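Long-range contact in receptor-like protein kinase ANXUR1 (Arabidopsis thaliana, PDB 6FIG), which is a malectin-like receptor kinase of plant reproduction, whose ectodomain probably takes part in extracellular signal perception and whose kinase domain probably phosphorylates serine and threonine residues: residues A[99-110]-A[121-129]. Sequence-based numbering, arbitrary orientation.
Sequences ANDVTLLSNFSA and YLVKEYSLA. With NAG (2-acetamido-2-deoxy-beta-D-glucopyranose), chain C.
Leu104 lies over one face of the Tyr126 ring, and its atoms can be followed outward one by one. CB sits over the phenol end, 3.8 Å from Tyr126 CZ. With CG anti to the carbonyl carbon (chi1 -52°), the two methyls straddle the width of the ring, Leu104 CD1 above its CD2-CE2 side. Leu104 CD2 stands near the centre, 4.0 Å from the centroid and only 15° off the normal, a CH-pi contact. It also reaches Leu128 CD2, whose neighbour CD1 meets Ala99 CB. At the ring edge, an in-plane water bridges the segments: it donates to Leu104 O (2.7 Å) and hydrogen-bonds Tyr126 OH. Further along, Leu105 CD2 touches both that hydroxyl and Lys124 CE. At the corner before Phe108, Asn107 ND2 carries the N-linked NAG, apart from this packing. The Phe108 ring takes Leu122 CD1 at its edge, 3.7 Å from CZ, and carries Leu105 CD1 on one face. Lys124, bent at chi2, passes with CE 3.7 Å from Phe108 CE1. No direct hydrogen bond joins the segments; the axes of 102-105 and 122-128 approach to 9.3 Å, nearly antiparallel at 161°. Side chains meeting between two antiparallel layers are characteristic of the malectin-like beta-sandwich.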
# COMPACT_ATOMS: atom_id res chain seq x y z
N ALA A 99 9.09 -16.30 -17.44
CA ALA A 99 9.22 -16.03 -16.01
C ALA A 99 9.43 -17.38 -15.35
O ALA A 99 8.51 -18.22 -15.29
CB ALA A 99 8.00 -15.33 -15.44
N ASN A 100 10.65 -17.58 -14.88
CA ASN A 100 11.14 -18.88 -14.52
C ASN A 100 10.87 -19.87 -15.67
O ASN A 100 11.32 -19.62 -16.80
CB ASN A 100 10.67 -19.27 -13.11
CG ASN A 100 11.33 -18.41 -12.02
OD1 ASN A 100 12.20 -17.58 -12.31
ND2 ASN A 100 10.95 -18.63 -10.76
N ASP A 101 10.12 -20.93 -15.42
CA ASP A 101 9.85 -21.93 -16.44
C ASP A 101 8.53 -21.69 -17.22
O ASP A 101 8.10 -22.57 -17.95
CB ASP A 101 9.88 -23.35 -15.82
CG ASP A 101 8.78 -23.59 -14.78
OD1 ASP A 101 8.62 -24.77 -14.38
OD2 ASP A 101 8.07 -22.65 -14.33
N VAL A 102 7.91 -20.51 -17.07
CA VAL A 102 6.60 -20.21 -17.70
C VAL A 102 6.84 -19.28 -18.89
O VAL A 102 7.40 -18.19 -18.71
CB VAL A 102 5.61 -19.56 -16.68
CG1 VAL A 102 4.24 -19.36 -17.31
CG2 VAL A 102 5.47 -20.41 -15.41
N THR A 103 6.42 -19.68 -20.08
CA THR A 103 6.46 -18.79 -21.24
C THR A 103 5.23 -17.90 -21.24
O THR A 103 4.09 -18.40 -21.27
CB THR A 103 6.55 -19.55 -22.57
OG1 THR A 103 7.77 -20.32 -22.60
CG2 THR A 103 6.54 -18.58 -23.75
N LEU A 104 5.46 -16.60 -21.19
CA LEU A 104 4.39 -15.59 -21.15
C LEU A 104 4.07 -15.09 -22.53
O LEU A 104 2.89 -14.97 -22.91
CB LEU A 104 4.81 -14.40 -20.27
CG LEU A 104 5.29 -14.79 -18.88
CD1 LEU A 104 5.75 -13.57 -18.12
CD2 LEU A 104 4.26 -15.57 -18.08
N LEU A 105 5.12 -14.73 -23.27
CA LEU A 105 4.99 -14.14 -24.59
C LEU A 105 5.96 -14.84 -25.52
O LEU A 105 7.05 -15.21 -25.10
CB LEU A 105 5.31 -12.66 -24.52
CG LEU A 105 4.38 -11.81 -23.67
CD1 LEU A 105 5.00 -10.43 -23.45
CD2 LEU A 105 3.02 -11.71 -24.33
N SER A 106 5.58 -15.01 -26.78
CA SER A 106 6.40 -15.73 -27.76
C SER A 106 6.09 -15.16 -29.13
O SER A 106 4.91 -15.02 -29.47
CB SER A 106 6.11 -17.24 -27.74
OG SER A 106 6.89 -17.95 -28.70
N ASN A 107 7.12 -14.78 -29.87
CA ASN A 107 6.94 -14.07 -31.15
C ASN A 107 6.03 -12.83 -31.02
O ASN A 107 5.26 -12.50 -31.93
CB ASN A 107 6.36 -15.03 -32.19
CG ASN A 107 6.44 -14.47 -33.59
OD1 ASN A 107 7.49 -14.02 -34.04
ND2 ASN A 107 5.31 -14.50 -34.29
N PHE A 108 6.16 -12.15 -29.90
CA PHE A 108 5.27 -11.07 -29.52
C PHE A 108 5.60 -9.77 -30.22
O PHE A 108 6.72 -9.26 -30.11
CB PHE A 108 5.35 -10.88 -28.01
CG PHE A 108 4.70 -9.62 -27.50
CD1 PHE A 108 3.33 -9.42 -27.67
CD2 PHE A 108 5.46 -8.66 -26.83
CE1 PHE A 108 2.73 -8.28 -27.19
CE2 PHE A 108 4.85 -7.50 -26.36
CZ PHE A 108 3.47 -7.32 -26.52
N SER A 109 4.61 -9.23 -30.94
CA SER A 109 4.69 -7.93 -31.59
C SER A 109 3.79 -6.97 -30.84
O SER A 109 2.56 -7.01 -30.99
CB SER A 109 4.25 -8.00 -33.05
OG SER A 109 4.26 -6.70 -33.65
N ALA A 110 4.40 -6.09 -30.06
CA ALA A 110 3.66 -5.03 -29.39
C ALA A 110 2.98 -4.09 -30.40
O ALA A 110 1.83 -3.66 -30.19
CB ALA A 110 4.58 -4.24 -28.49
N TYR A 121 -0.77 1.60 -25.97
CA TYR A 121 0.05 0.92 -24.95
C TYR A 121 -0.63 -0.38 -24.51
O TYR A 121 -1.83 -0.55 -24.72
CB TYR A 121 0.26 1.86 -23.75
CG TYR A 121 -1.02 2.27 -23.08
CD1 TYR A 121 -1.77 3.33 -23.57
CD2 TYR A 121 -1.52 1.56 -21.99
CE1 TYR A 121 -2.97 3.70 -22.97
CE2 TYR A 121 -2.72 1.92 -21.39
CZ TYR A 121 -3.43 2.99 -21.89
OH TYR A 121 -4.62 3.36 -21.30
N LEU A 122 0.14 -1.27 -23.89
CA LEU A 122 -0.36 -2.57 -23.41
C LEU A 122 0.15 -2.82 -22.01
O LEU A 122 1.29 -2.48 -21.70
CB LEU A 122 0.16 -3.73 -24.27
CG LEU A 122 -0.06 -3.68 -25.77
CD1 LEU A 122 0.73 -4.77 -26.47
CD2 LEU A 122 -1.54 -3.80 -26.13
N VAL A 123 -0.68 -3.45 -21.18
CA VAL A 123 -0.24 -3.99 -19.91
C VAL A 123 -0.64 -5.47 -19.91
O VAL A 123 -1.83 -5.81 -19.95
CB VAL A 123 -0.86 -3.29 -18.69
CG1 VAL A 123 -0.23 -3.82 -17.40
CG2 VAL A 123 -0.72 -1.77 -18.80
N LYS A 124 0.35 -6.35 -19.92
CA LYS A 124 0.14 -7.77 -19.81
C LYS A 124 0.24 -8.11 -18.34
O LYS A 124 1.19 -7.72 -17.68
CB LYS A 124 1.19 -8.56 -20.60
CG LYS A 124 1.26 -8.27 -22.08
CD LYS A 124 0.11 -8.85 -22.86
CE LYS A 124 0.42 -8.74 -24.35
NZ LYS A 124 -0.59 -9.37 -25.22
N GLU A 125 -0.74 -8.84 -17.79
CA GLU A 125 -0.73 -9.18 -16.39
C GLU A 125 -0.89 -10.67 -16.22
O GLU A 125 -1.80 -11.28 -16.85
CB GLU A 125 -1.87 -8.47 -15.65
CG GLU A 125 -1.94 -8.78 -14.17
CD GLU A 125 -3.10 -8.12 -13.48
OE1 GLU A 125 -4.14 -8.79 -13.39
OE2 GLU A 125 -3.00 -6.97 -13.01
N TYR A 126 -0.08 -11.24 -15.36
CA TYR A 126 -0.04 -12.67 -15.09
C TYR A 126 -0.11 -12.90 -13.59
O TYR A 126 0.36 -12.08 -12.81
CB TYR A 126 1.23 -13.29 -15.66
CG TYR A 126 1.41 -12.97 -17.10
CD1 TYR A 126 0.81 -13.76 -18.10
CD2 TYR A 126 2.15 -11.87 -17.51
CE1 TYR A 126 0.94 -13.44 -19.43
CE2 TYR A 126 2.29 -11.54 -18.84
CZ TYR A 126 1.68 -12.33 -19.80
OH TYR A 126 1.78 -12.00 -21.12
N SER A 127 -0.66 -14.04 -13.20
CA SER A 127 -0.63 -14.50 -11.83
C SER A 127 0.14 -15.81 -11.81
O SER A 127 -0.32 -16.82 -12.37
CB SER A 127 -2.01 -14.68 -11.21
OG SER A 127 -1.89 -15.17 -9.88
N LEU A 128 1.32 -15.76 -11.20
CA LEU A 128 2.27 -16.86 -11.23
C LEU A 128 2.17 -17.69 -9.96
O LEU A 128 2.32 -17.16 -8.85
CB LEU A 128 3.69 -16.31 -11.37
CG LEU A 128 3.91 -15.44 -12.61
CD1 LEU A 128 5.35 -14.92 -12.62
CD2 LEU A 128 3.60 -16.20 -13.90
N ALA A 129 1.93 -18.99 -10.11
CA ALA A 129 1.89 -19.89 -8.96
C ALA A 129 3.22 -19.91 -8.21
O ALA A 129 4.28 -19.62 -8.78
CB ALA A 129 1.51 -21.31 -9.39
C1 NAG C . 5.19 -14.01 -35.65
C2 NAG C . 4.96 -15.18 -36.60
C3 NAG C . 4.62 -14.68 -38.00
C4 NAG C . 3.51 -13.63 -37.96
C5 NAG C . 3.89 -12.51 -37.01
C6 NAG C . 2.82 -11.43 -36.87
C7 NAG C . 6.31 -17.14 -35.98
C8 NAG C . 7.65 -17.79 -36.14
N2 NAG C . 6.17 -15.99 -36.63
O3 NAG C . 4.22 -15.78 -38.83
O4 NAG C . 3.36 -13.11 -39.30
O5 NAG C . 4.13 -13.07 -35.71
O6 NAG C . 1.63 -11.99 -36.30
O7 NAG C . 5.44 -17.65 -35.31
O HOH W 1 0.50 -13.75 -22.84